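Local coordinates for Low temperature requirement C protein (Listeria monocytogenes, PDB 1Y9I) that probably acts as a phosphatidylglycerophosphatase, a putative membrane-bound lipid phosphatase, and carries a binuclear metal site that holds calcium and magnesium here, at residues Glu11-Ala14 against Arg15-Ile19; Leu45-Cys48 against Arg49-Glu53; Gly78-Gln82 against Pro83-Ile87; Glu133-Gly136 against Ile137-His140. One frame throughout, in Å; residues are numbered along the deposited sequence.

Interaction 1 of 4, residues Glu11-Ala14 against Arg15-Ile19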
loop_
_atom_site.group_PDB
_atom_site.type_symbol
_atom_site.label_atom_id
_atom_site.label_comp_id
_atom_site.label_asym_id
_atom_site.label_seq_id
_atom_site.Cartn_x
_atom_site.Cartn_y
_atom_site.Cartn_z
ATOM N N GLU A 11 1.583 11.214 -21.320
ATOM C CA GLU A 11 0.556 12.125 -20.821
ATOM C C GLU A 11 -0.509 12.413 -21.870
ATOM O O GLU A 11 -1.702 12.406 -21.568
ATOM C CB GLU A 11 1.169 13.450 -20.356
ATOM C CG GLU A 11 0.186 14.299 -19.546
ATOM C CD GLU A 11 0.756 15.634 -19.095
ATOM O OE1 GLU A 11 1.961 15.698 -18.772
ATOM O OE2 GLU A 11 -0.016 16.617 -19.042
ATOM N N SER A 12 -0.076 12.676 -23.100
ATOM C CA SER A 12 -1.004 12.970 -24.181
ATOM C C SER A 12 -2.035 11.860 -24.333
ATOM O O SER A 12 -3.239 12.118 -24.358
ATOM C CB SER A 12 -0.243 13.146 -25.500
ATOM O OG SER A 12 0.657 14.240 -25.427
ATOM N N LYS A 13 -1.556 10.622 -24.429
ATOM C CA LYS A 13 -2.435 9.472 -24.593
ATOM C C LYS A 13 -3.353 9.263 -23.391
ATOM O O LYS A 13 -4.515 8.903 -23.551
ATOM C CB LYS A 13 -1.610 8.203 -24.841
ATOM C CG LYS A 13 -2.435 6.932 -24.966
ATOM C CD LYS A 13 -3.387 6.983 -26.152
ATOM C CE LYS A 13 -4.207 5.708 -26.251
ATOM N NZ LYS A 13 -5.150 5.713 -27.408
ATOM N N ALA A 14 -2.826 9.486 -22.191
ATOM C CA ALA A 14 -3.619 9.318 -20.976
ATOM C C ALA A 14 -4.820 10.252 -20.997
ATOM O O ALA A 14 -5.953 9.835 -20.750
ATOM C CB ALA A 14 -2.764 9.599 -19.744
ATOM N N ARG A 15 -4.566 11.522 -21.293
ATOM C CA ARG A 15 -5.623 12.524 -21.336
ATOM C C ARG A 15 -6.674 12.251 -22.413
ATOM O O ARG A 15 -7.873 12.291 -22.141
ATOM C CB ARG A 15 -5.016 13.912 -21.548
ATOM C CG ARG A 15 -4.201 14.435 -20.368
ATOM C CD ARG A 15 -3.524 15.751 -20.729
ATOM N NE ARG A 15 -2.815 16.366 -19.607
ATOM C CZ ARG A 15 -3.410 17.001 -18.601
ATOM N NH1 ARG A 15 -4.732 17.111 -18.570
ATOM N NH2 ARG A 15 -2.681 17.532 -17.627
ATOM N N SER A 16 -6.226 11.970 -23.634
ATOM C CA SER A 16 -7.151 11.710 -24.732
ATOM C C SER A 16 -7.950 10.426 -24.549
ATOM O O SER A 16 -9.108 10.349 -24.965
ATOM C CB SER A 16 -6.398 11.667 -26.070
ATOM O OG SER A 16 -5.450 10.616 -26.100
ATOM N N TRP A 17 -7.347 9.418 -23.927
ATOM C CA TRP A 17 -8.053 8.162 -23.726
ATOM C C TRP A 17 -9.165 8.334 -22.698
ATOM O O TRP A 17 -10.246 7.770 -22.848
ATOM C CB TRP A 17 -7.095 7.048 -23.290
ATOM C CG TRP A 17 -7.460 5.708 -23.880
ATOM C CD1 TRP A 17 -8.544 5.427 -24.664
ATOM C CD2 TRP A 17 -6.733 4.481 -23.752
ATOM N NE1 TRP A 17 -8.538 4.106 -25.033
ATOM C CE2 TRP A 17 -7.437 3.499 -24.487
ATOM C CE3 TRP A 17 -5.555 4.111 -23.087
ATOM C CZ2 TRP A 17 -7.004 2.171 -24.580
ATOM C CZ3 TRP A 17 -5.121 2.790 -23.178
ATOM C CH2 TRP A 17 -5.847 1.836 -23.921
ATOM N N LEU A 18 -8.896 9.105 -21.647
ATOM C CA LEU A 18 -9.910 9.359 -20.631
ATOM C C LEU A 18 -11.116 10.001 -21.320
ATOM O O LEU A 18 -12.256 9.558 -21.154
ATOM C CB LEU A 18 -9.375 10.311 -19.553
ATOM C CG LEU A 18 -8.580 9.719 -18.387
ATOM C CD1 LEU A 18 -7.940 10.838 -17.575
ATOM C CD2 LEU A 18 -9.509 8.889 -17.510
ATOM N N ILE A 19 -10.844 11.045 -22.099
ATOM C CA ILE A 19 -11.885 11.771 -22.824
ATOM C C ILE A 19 -12.620 10.841 -23.782
ATOM O O ILE A 19 -13.846 10.878 -23.879
ATOM C CB ILE A 19 -11.279 12.962 -23.607
ATOM C CG1 ILE A 19 -10.744 13.998 -22.613
ATOM C CG2 ILE A 19 -12.333 13.579 -24.534
ATOM C CD1 ILE A 19 -9.990 15.147 -23.241
HETATM O O HOH W 1 -6.776 8.235 -26.840
#
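Glu11-Ala14 and Arg15-Ile19 are consecutive turns of helix 9-20, joined by backbone bonds four residues apart. Arg15 N donates to Glu11 O at 3.0 Å, and the N-H groups of Ser16, Trp17 and Leu18 bond to the carbonyls of Ser12, Lys13 and Ala14. Each bond pairs residue i with i+4, so side chains at that spacing come together on one face. Glu11 and Arg15 lie side by side and point the same way. The guanidinium turns its NE edge to the carboxylate, and a single oxygen accepts from two of its nitrogens. Arg15 NE reaches Glu11 OE2 at 2.9 Å, on the anti lone pair. Arg15 NH2 meets Glu11 OE2 at 3.2 Å, but well out of the carboxylate plane. The two planes are 46° apart. The remaining nitrogen, Arg15 NH1, forms a salt bridge to Glu53, so the arginine ties this helix to helix 45-56 of the bundle. A second i to i+4 pair lies further along. The Lys13 chain sets out on the side opposite its backbone nitrogen (chi1 177°) and bends at chi2, which brings its end over one face of the Trp17 indole. Lys13 NZ sits 4.1 Å from the centroid of the Trp17 five-membered ring and only 7° off its normal, a cation-pi contact. Lys13 CE makes a CH-pi contact with the six-membered ring. A water accepts from Lys13 NZ at 3.1 Å and also bonds to Ser16 OG, linking the two side chains. Lys13 and Trp17 also pack on Gln82 and Val81 of a second subunit.

Interaction 2 of 4, residues Leu45-Cys48 against Arg49-Glu53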
loop_
_atom_site.group_PDB
_atom_site.type_symbol
_atom_site.label_atom_id
_atom_site.label_comp_id
_atom_site.label_asym_id
_atom_site.label_seq_id
_atom_site.Cartn_x
_atom_site.Cartn_y
_atom_site.Cartn_z
ATOM N N LEU A 45 -15.525 25.364 -8.554
ATOM C CA LEU A 45 -14.989 24.386 -9.494
ATOM C C LEU A 45 -13.596 24.657 -10.060
ATOM O O LEU A 45 -12.810 23.728 -10.235
ATOM C CB LEU A 45 -15.969 24.205 -10.655
ATOM C CG LEU A 45 -15.741 22.972 -11.533
ATOM C CD1 LEU A 45 -15.954 21.717 -10.696
ATOM C CD2 LEU A 45 -16.697 22.993 -12.716
ATOM N N ASP A 46 -13.280 25.917 -10.337
ATOM C CA ASP A 46 -11.985 26.247 -10.927
ATOM C C ASP A 46 -10.759 25.694 -10.203
ATOM O O ASP A 46 -9.908 25.057 -10.828
ATOM C CB ASP A 46 -11.828 27.762 -11.081
ATOM C CG ASP A 46 -10.611 28.135 -11.913
ATOM O OD1 ASP A 46 -10.588 27.802 -13.119
ATOM O OD2 ASP A 46 -9.674 28.751 -11.367
ATOM N N ILE A 47 -10.649 25.941 -8.901
ATOM C CA ILE A 47 -9.494 25.446 -8.164
ATOM C C ILE A 47 -9.498 23.915 -8.129
ATOM O O ILE A 47 -8.445 23.289 -8.063
ATOM C CB ILE A 47 -9.445 26.009 -6.714
ATOM C CG1 ILE A 47 -8.170 25.538 -6.012
ATOM C CG2 ILE A 47 -10.656 25.558 -5.928
ATOM C CD1 ILE A 47 -6.896 26.030 -6.653
ATOM N N CYS A 48 -10.683 23.315 -8.175
ATOM C CA CYS A 48 -10.786 21.859 -8.181
ATOM C C CYS A 48 -10.231 21.365 -9.515
ATOM O O CYS A 48 -9.500 20.379 -9.573
ATOM C CB CYS A 48 -12.248 21.430 -8.015
ATOM S SG CYS A 48 -12.953 21.795 -6.375
ATOM N N ARG A 49 -10.574 22.079 -10.583
ATOM C CA ARG A 49 -10.106 21.755 -11.926
ATOM C C ARG A 49 -8.576 21.795 -11.996
ATOM O O ARG A 49 -7.943 20.893 -12.562
ATOM C CB ARG A 49 -10.697 22.756 -12.921
ATOM C CG ARG A 49 -10.304 22.534 -14.370
ATOM C CD ARG A 49 -10.920 23.613 -15.257
ATOM N NE ARG A 49 -12.377 23.638 -15.145
ATOM C CZ ARG A 49 -13.085 24.699 -14.767
ATOM N NH1 ARG A 49 -12.477 25.839 -14.459
ATOM N NH2 ARG A 49 -14.405 24.619 -14.695
ATOM N N GLN A 50 -7.984 22.839 -11.417
ATOM C CA GLN A 50 -6.530 23.003 -11.417
ATOM C C GLN A 50 -5.820 21.851 -10.708
ATOM O O GLN A 50 -4.754 21.412 -11.131
ATOM C CB GLN A 50 -6.137 24.317 -10.733
ATOM C CG GLN A 50 -6.557 25.578 -11.473
ATOM C CD GLN A 50 -6.129 26.834 -10.738
ATOM O OE1 GLN A 50 -4.952 27.002 -10.414
ATOM N NE2 GLN A 50 -7.080 27.722 -10.470
ATOM N N ASN A 51 -6.400 21.379 -9.612
ATOM C CA ASN A 51 -5.789 20.281 -8.878
ATOM C C ASN A 51 -5.896 18.979 -9.668
ATOM O O ASN A 51 -5.003 18.135 -9.596
ATOM C CB ASN A 51 -6.429 20.144 -7.493
ATOM C CG ASN A 51 -5.815 21.100 -6.471
ATOM O OD1 ASN A 51 -4.730 20.848 -5.941
ATOM N ND2 ASN A 51 -6.504 22.209 -6.203
ATOM N N VAL A 52 -6.980 18.819 -10.424
ATOM C CA VAL A 52 -7.145 17.618 -11.243
ATOM C C VAL A 52 -6.051 17.636 -12.308
ATOM O O VAL A 52 -5.400 16.620 -12.563
ATOM C CB VAL A 52 -8.534 17.579 -11.931
ATOM C CG1 VAL A 52 -8.576 16.456 -12.972
ATOM C CG2 VAL A 52 -9.630 17.357 -10.890
ATOM N N GLU A 53 -5.839 18.802 -12.917
ATOM C CA GLU A 53 -4.812 18.954 -13.943
ATOM C C GLU A 53 -3.443 18.569 -13.397
ATOM O O GLU A 53 -2.673 17.882 -14.072
ATOM C CB GLU A 53 -4.775 20.398 -14.462
ATOM C CG GLU A 53 -5.983 20.807 -15.301
ATOM C CD GLU A 53 -6.028 20.113 -16.656
ATOM O OE1 GLU A 53 -5.088 19.352 -16.969
ATOM O OE2 GLU A 53 -7.003 20.331 -17.408
#
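Ile47 O is gripped twice by Asn51, once by the side chain and once by the backbone. Asn51 ND2 donates to Ile47 O at 2.9 Å and Asn51 N at 3.2 Å, from opposite faces of the carbonyl plane. Asn51 ND2 stands 37° above that plane, so this bond uses no lone pair direction. The other end of the Asn51 amide, OD1, accepts from Arg157 of helix 143-160. Bonds at both ends fix the rotation of the Asn51 amide. Asp46 spreads its carboxylate between two partners. Its CG is anti to the backbone nitrogen (chi1 -170°), which carries the group along the helix surface toward both of them. Asp46 OD1 forms a salt bridge with Arg49 NH1 at 3.0 Å, at the edge of the guanidinium. Asp46 OD2 accepts from Gln50 NE2 at 2.9 Å, met from above the carboxylate plane. The Arg49 chain bends at chi3 to bring NH1 back to Asp46. It also lays Arg49 NH2 beside Leu45 CD2, 3.4 Å away. Arg49 NE has a second carboxylate, that of Asp26 on helix 25-36, so the guanidinium is shared by two acids. Cys48 and Val52 are buried and touch Val32 and Ala154 respectively. The set is an i to i+3 salt bridge and i to i+4 amide bonds on helix 45-56, which packs between helices 25-36 and 143-160 of the helical bundle.

Interaction 3 of 4, residues Gly78-Gln82 against Pro83-Ile87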
loop_
_atom_site.group_PDB
_atom_site.type_symbol
_atom_site.label_atom_id
_atom_site.label_comp_id
_atom_site.label_asym_id
_atom_site.label_seq_id
_atom_site.Cartn_x
_atom_site.Cartn_y
_atom_site.Cartn_z
ATOM N N GLY A 78 -13.594 -8.583 -25.931
ATOM C CA GLY A 78 -13.529 -10.024 -25.746
ATOM C C GLY A 78 -12.178 -10.604 -26.129
ATOM O O GLY A 78 -12.090 -11.734 -26.613
ATOM N N GLU A 79 -11.120 -9.836 -25.887
ATOM C CA GLU A 79 -9.755 -10.250 -26.220
ATOM C C GLU A 79 -9.012 -10.936 -25.072
ATOM O O GLU A 79 -7.960 -11.541 -25.282
ATOM C CB GLU A 79 -8.939 -9.033 -26.665
ATOM C CG GLU A 79 -9.467 -8.282 -27.879
ATOM C CD GLU A 79 -9.075 -8.931 -29.192
ATOM O OE1 GLU A 79 -7.972 -9.514 -29.265
ATOM O OE2 GLU A 79 -9.860 -8.841 -30.162
ATOM N N LEU A 80 -9.545 -10.847 -23.858
ATOM C CA LEU A 80 -8.880 -11.457 -22.711
ATOM C C LEU A 80 -9.079 -12.960 -22.620
ATOM O O LEU A 80 -10.087 -13.496 -23.080
ATOM C CB LEU A 80 -9.375 -10.822 -21.407
ATOM C CG LEU A 80 -9.190 -9.310 -21.255
ATOM C CD1 LEU A 80 -9.808 -8.862 -19.925
ATOM C CD2 LEU A 80 -7.704 -8.958 -21.304
ATOM N N VAL A 81 -8.106 -13.636 -22.024
ATOM C CA VAL A 81 -8.192 -15.073 -21.830
ATOM C C VAL A 81 -9.217 -15.304 -20.726
ATOM O O VAL A 81 -9.440 -14.427 -19.885
ATOM C CB VAL A 81 -6.841 -15.672 -21.361
ATOM C CG1 VAL A 81 -5.751 -15.360 -22.367
ATOM C CG2 VAL A 81 -6.466 -15.109 -19.987
ATOM N N GLN A 82 -9.854 -16.467 -20.732
ATOM C CA GLN A 82 -10.816 -16.790 -19.685
ATOM C C GLN A 82 -10.000 -17.389 -18.547
ATOM O O GLN A 82 -8.964 -18.011 -18.787
ATOM C CB GLN A 82 -11.847 -17.813 -20.179
ATOM C CG GLN A 82 -12.839 -17.288 -21.203
ATOM C CD GLN A 82 -13.728 -16.175 -20.658
ATOM O OE1 GLN A 82 -13.688 -15.856 -19.466
ATOM N NE2 GLN A 82 -14.540 -15.585 -21.533
ATOM N N PRO A 83 -10.455 -17.224 -17.294
ATOM C CA PRO A 83 -11.671 -16.524 -16.869
ATOM C C PRO A 83 -11.489 -15.020 -16.626
ATOM O O PRO A 83 -12.423 -14.350 -16.180
ATOM C CB PRO A 83 -12.044 -17.262 -15.596
ATOM C CG PRO A 83 -10.708 -17.496 -14.981
ATOM C CD PRO A 83 -9.845 -17.933 -16.155
ATOM N N LEU A 84 -10.302 -14.491 -16.909
ATOM C CA LEU A 84 -10.055 -13.064 -16.700
ATOM C C LEU A 84 -11.057 -12.245 -17.508
ATOM O O LEU A 84 -11.524 -11.196 -17.065
ATOM C CB LEU A 84 -8.625 -12.693 -17.113
ATOM C CG LEU A 84 -8.222 -11.227 -16.879
ATOM C CD1 LEU A 84 -8.165 -10.925 -15.383
ATOM C CD2 LEU A 84 -6.871 -10.960 -17.517
ATOM N N GLN A 85 -11.386 -12.735 -18.702
ATOM C CA GLN A 85 -12.337 -12.062 -19.576
ATOM C C GLN A 85 -13.690 -11.896 -18.879
ATOM O O GLN A 85 -14.240 -10.795 -18.847
ATOM C CB GLN A 85 -12.492 -12.852 -20.889
ATOM C CG GLN A 85 -13.592 -12.375 -21.835
ATOM C CD GLN A 85 -13.464 -10.922 -22.279
ATOM O OE1 GLN A 85 -12.396 -10.465 -22.701
ATOM N NE2 GLN A 85 -14.573 -10.193 -22.206
ATOM N N ASN A 86 -14.224 -12.976 -18.313
ATOM C CA ASN A 86 -15.510 -12.894 -17.622
ATOM C C ASN A 86 -15.399 -12.089 -16.328
ATOM O O ASN A 86 -16.296 -11.320 -15.988
ATOM C CB ASN A 86 -16.052 -14.284 -17.274
ATOM C CG ASN A 86 -16.449 -15.088 -18.497
ATOM O OD1 ASN A 86 -16.929 -14.538 -19.489
ATOM N ND2 ASN A 86 -16.274 -16.403 -18.420
ATOM N N ILE A 87 -14.295 -12.272 -15.613
ATOM C CA ILE A 87 -14.082 -11.585 -14.344
ATOM C C ILE A 87 -14.086 -10.063 -14.490
ATOM O O ILE A 87 -14.790 -9.363 -13.758
ATOM C CB ILE A 87 -12.759 -12.050 -13.700
ATOM C CG1 ILE A 87 -12.879 -13.524 -13.313
ATOM C CG2 ILE A 87 -12.425 -11.192 -12.479
ATOM C CD1 ILE A 87 -11.587 -14.142 -12.811
#
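The Gln85 side chain crosses that of Leu80 at about a right angle and turns its amide back toward the incoming chain. Gln85 swings CG away from its own N (chi1 172°), and a bend at chi2 brings OE1 to Leu80 N. Gln85 OE1 accepts from Leu80 N at 3.1 Å, in the carbonyl plane. Gln85 NE2 donates to Ala75 O, so one amide joins the end of helix 59-76 to the chain that leaves it. Gly78 CA lies 3.3 Å from Gln85 OE1, and Gly78 closes that helix in a Schellman motif with positive phi. The chain then leads through a cis peptide before Pro83 into helix 84-89. Val81 O takes Gln85 N at 2.8 Å at the start of the new helix. Gln82 folds back at chi2 and lays its amide over the first turn. Gln82 OE1 accepts from Asn86 N at 3.1 Å, with the donor somewhat tilted from the carbonyl plane. The Gln82 and Asn86 side chains cross at about a right angle, with their amide planes 36° apart. Gln82 NE2 makes a weak bond to Asn86 OD1. The Gln82 amide stands nearly upright to that of Gln85, the planes 81° apart. On the buried side, Leu80 CD1 packs against Leu84 CG at 4.2 Å. Leu84 also touches Tyr95, a calcium ligand, and Gln70 of a second subunit.

Interaction 4 of 4, residues Glu133-Gly136 against Ile137-His140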
loop_
_atom_site.group_PDB
_atom_site.type_symbol
_atom_site.label_atom_id
_atom_site.label_comp_id
_atom_site.label_asym_id
_atom_site.label_seq_id
_atom_site.Cartn_x
_atom_site.Cartn_y
_atom_site.Cartn_z
ATOM N N GLU A 133 -23.100 1.681 -15.019
ATOM C CA GLU A 133 -24.349 1.189 -15.588
ATOM C C GLU A 133 -24.381 -0.318 -15.844
ATOM O O GLU A 133 -25.436 -0.944 -15.726
ATOM C CB GLU A 133 -24.669 1.935 -16.882
ATOM C CG GLU A 133 -25.031 3.394 -16.670
ATOM C CD GLU A 133 -25.490 4.065 -17.943
ATOM O OE1 GLU A 133 -26.424 3.536 -18.584
ATOM O OE2 GLU A 133 -24.925 5.119 -18.303
ATOM N N HIS A 134 -23.232 -0.896 -16.189
ATOM C CA HIS A 134 -23.144 -2.331 -16.467
ATOM C C HIS A 134 -24.188 -2.774 -17.493
ATOM O O HIS A 134 -24.923 -3.733 -17.264
ATOM C CB HIS A 134 -23.335 -3.143 -15.180
ATOM C CG HIS A 134 -22.224 -2.982 -14.189
ATOM N ND1 HIS A 134 -21.934 -1.779 -13.584
ATOM C CD2 HIS A 134 -21.333 -3.874 -13.699
ATOM C CE1 HIS A 134 -20.910 -1.937 -12.763
ATOM N NE2 HIS A 134 -20.528 -3.199 -12.814
ATOM N N ASP A 135 -24.244 -2.079 -18.623
ATOM C CA ASP A 135 -25.208 -2.400 -19.671
ATOM C C ASP A 135 -24.896 -3.713 -20.386
ATOM O O ASP A 135 -25.656 -4.152 -21.252
ATOM C CB ASP A 135 -25.264 -1.273 -20.701
ATOM C CG ASP A 135 -23.901 -0.927 -21.256
ATOM O OD1 ASP A 135 -23.014 -1.802 -21.234
ATOM O OD2 ASP A 135 -23.717 0.216 -21.725
ATOM N N GLY A 136 -23.774 -4.330 -20.033
ATOM C CA GLY A 136 -23.404 -5.588 -20.655
ATOM C C GLY A 136 -22.498 -5.459 -21.866
ATOM O O GLY A 136 -21.974 -6.463 -22.351
ATOM N N ILE A 137 -22.323 -4.239 -22.367
ATOM C CA ILE A 137 -21.461 -4.005 -23.523
ATOM C C ILE A 137 -20.250 -3.155 -23.135
ATOM O O ILE A 137 -19.121 -3.454 -23.525
ATOM C CB ILE A 137 -22.222 -3.297 -24.675
ATOM C CG1 ILE A 137 -22.841 -1.991 -24.175
ATOM C CG2 ILE A 137 -23.306 -4.218 -25.224
ATOM C CD1 ILE A 137 -23.573 -1.207 -25.245
ATOM N N ALA A 138 -20.491 -2.097 -22.367
ATOM C CA ALA A 138 -19.411 -1.221 -21.929
ATOM C C ALA A 138 -18.798 -1.763 -20.641
ATOM O O ALA A 138 -19.506 -2.239 -19.755
ATOM C CB ALA A 138 -19.935 0.193 -21.707
ATOM N N VAL A 139 -17.477 -1.691 -20.546
ATOM C CA VAL A 139 -16.762 -2.167 -19.366
ATOM C C VAL A 139 -15.946 -1.011 -18.789
ATOM O O VAL A 139 -15.156 -0.389 -19.494
ATOM C CB VAL A 139 -15.823 -3.343 -19.731
ATOM C CG1 VAL A 139 -15.045 -3.799 -18.510
ATOM C CG2 VAL A 139 -16.644 -4.501 -20.283
ATOM N N HIS A 140 -16.154 -0.719 -17.509
ATOM C CA HIS A 140 -15.444 0.370 -16.841
ATOM C C HIS A 140 -14.916 -0.110 -15.495
ATOM O O HIS A 140 -14.800 0.663 -14.542
ATOM C CB HIS A 140 -16.385 1.561 -16.632
ATOM C CG HIS A 140 -16.836 2.207 -17.907
ATOM N ND1 HIS A 140 -15.981 2.907 -18.729
ATOM C CD2 HIS A 140 -18.054 2.259 -18.498
ATOM C CE1 HIS A 140 -16.651 3.363 -19.773
ATOM N NE2 HIS A 140 -17.911 2.984 -19.656
HETATM O O HOH W 2 -21.075 -4.362 -18.492
#
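Asp135-Gly136 and Ile137-Ala138 form a tight turn in the loop between helices 127-130 and 143-160, with the chain folding round the Asp135 carboxylate. Gly136 has a positive phi, which glycine takes up readily. One carboxylate oxygen accepts two backbone bonds of the turn. Asp135 OD1 accepts from Ile137 N at 2.8 Å and from Ala138 N at 2.8 Å. The two donors arrive differently. Ala138 N meets the syn lone pair in a nearly straight bond of 166°. Ile137 N comes from above the carboxylate plane, 35° out of it. The bond from residue i to the N-H of i+2 makes this an Asx turn, and a further bond comes from the N-H of i+3. Asp135 CG lies between the backbone nitrogen and the carbonyl carbon (chi1 54°), which turns OD1 in over the two N-H groups. Two backbone donors on one oxygen would probably favour the charged carboxylate. The Ile137 side chain crosses that of Asp135 at about a right angle. Ile137 CG1 lies 3.0 Å from Asp135 OD1, a tight contact. Ala138 CB lies 3.7 Å from Asp135 OD1. A water bridges the backbone of the turn. It accepts from Gly136 N at 3.1 Å and donates to Ala138 O at 2.9 Å. Beyond the turn, Val139 N bonds to Glu76 of helix 59-76, and before it His134 NE2 bonds to Asp91.

Overall arrangement
The four contacts follow one another along the chain without overlap, in an all-helical chain that assembles as a tetramer. Interactions 1 and 2 lie on helices 9-20 and 45-56. Their centres are about 17 Å apart, and the Arg15-Glu53 salt bridge joins them directly. Interaction 3 spans a loop and the start of helix 84-89; interaction 4 lies in a loop. Both are on the other side of the chain's centre from interaction 2. Their centres are about 15 Å apart, with nearest atoms about 6 Å apart. Helix 59-76 touches interactions 1, 3 and 4. Interactions 1 and 3 also meet the second subunit. The bound metals lie outside all four contacts; the Leu84 side chain of interaction 3 is about 11 Å from the calcium.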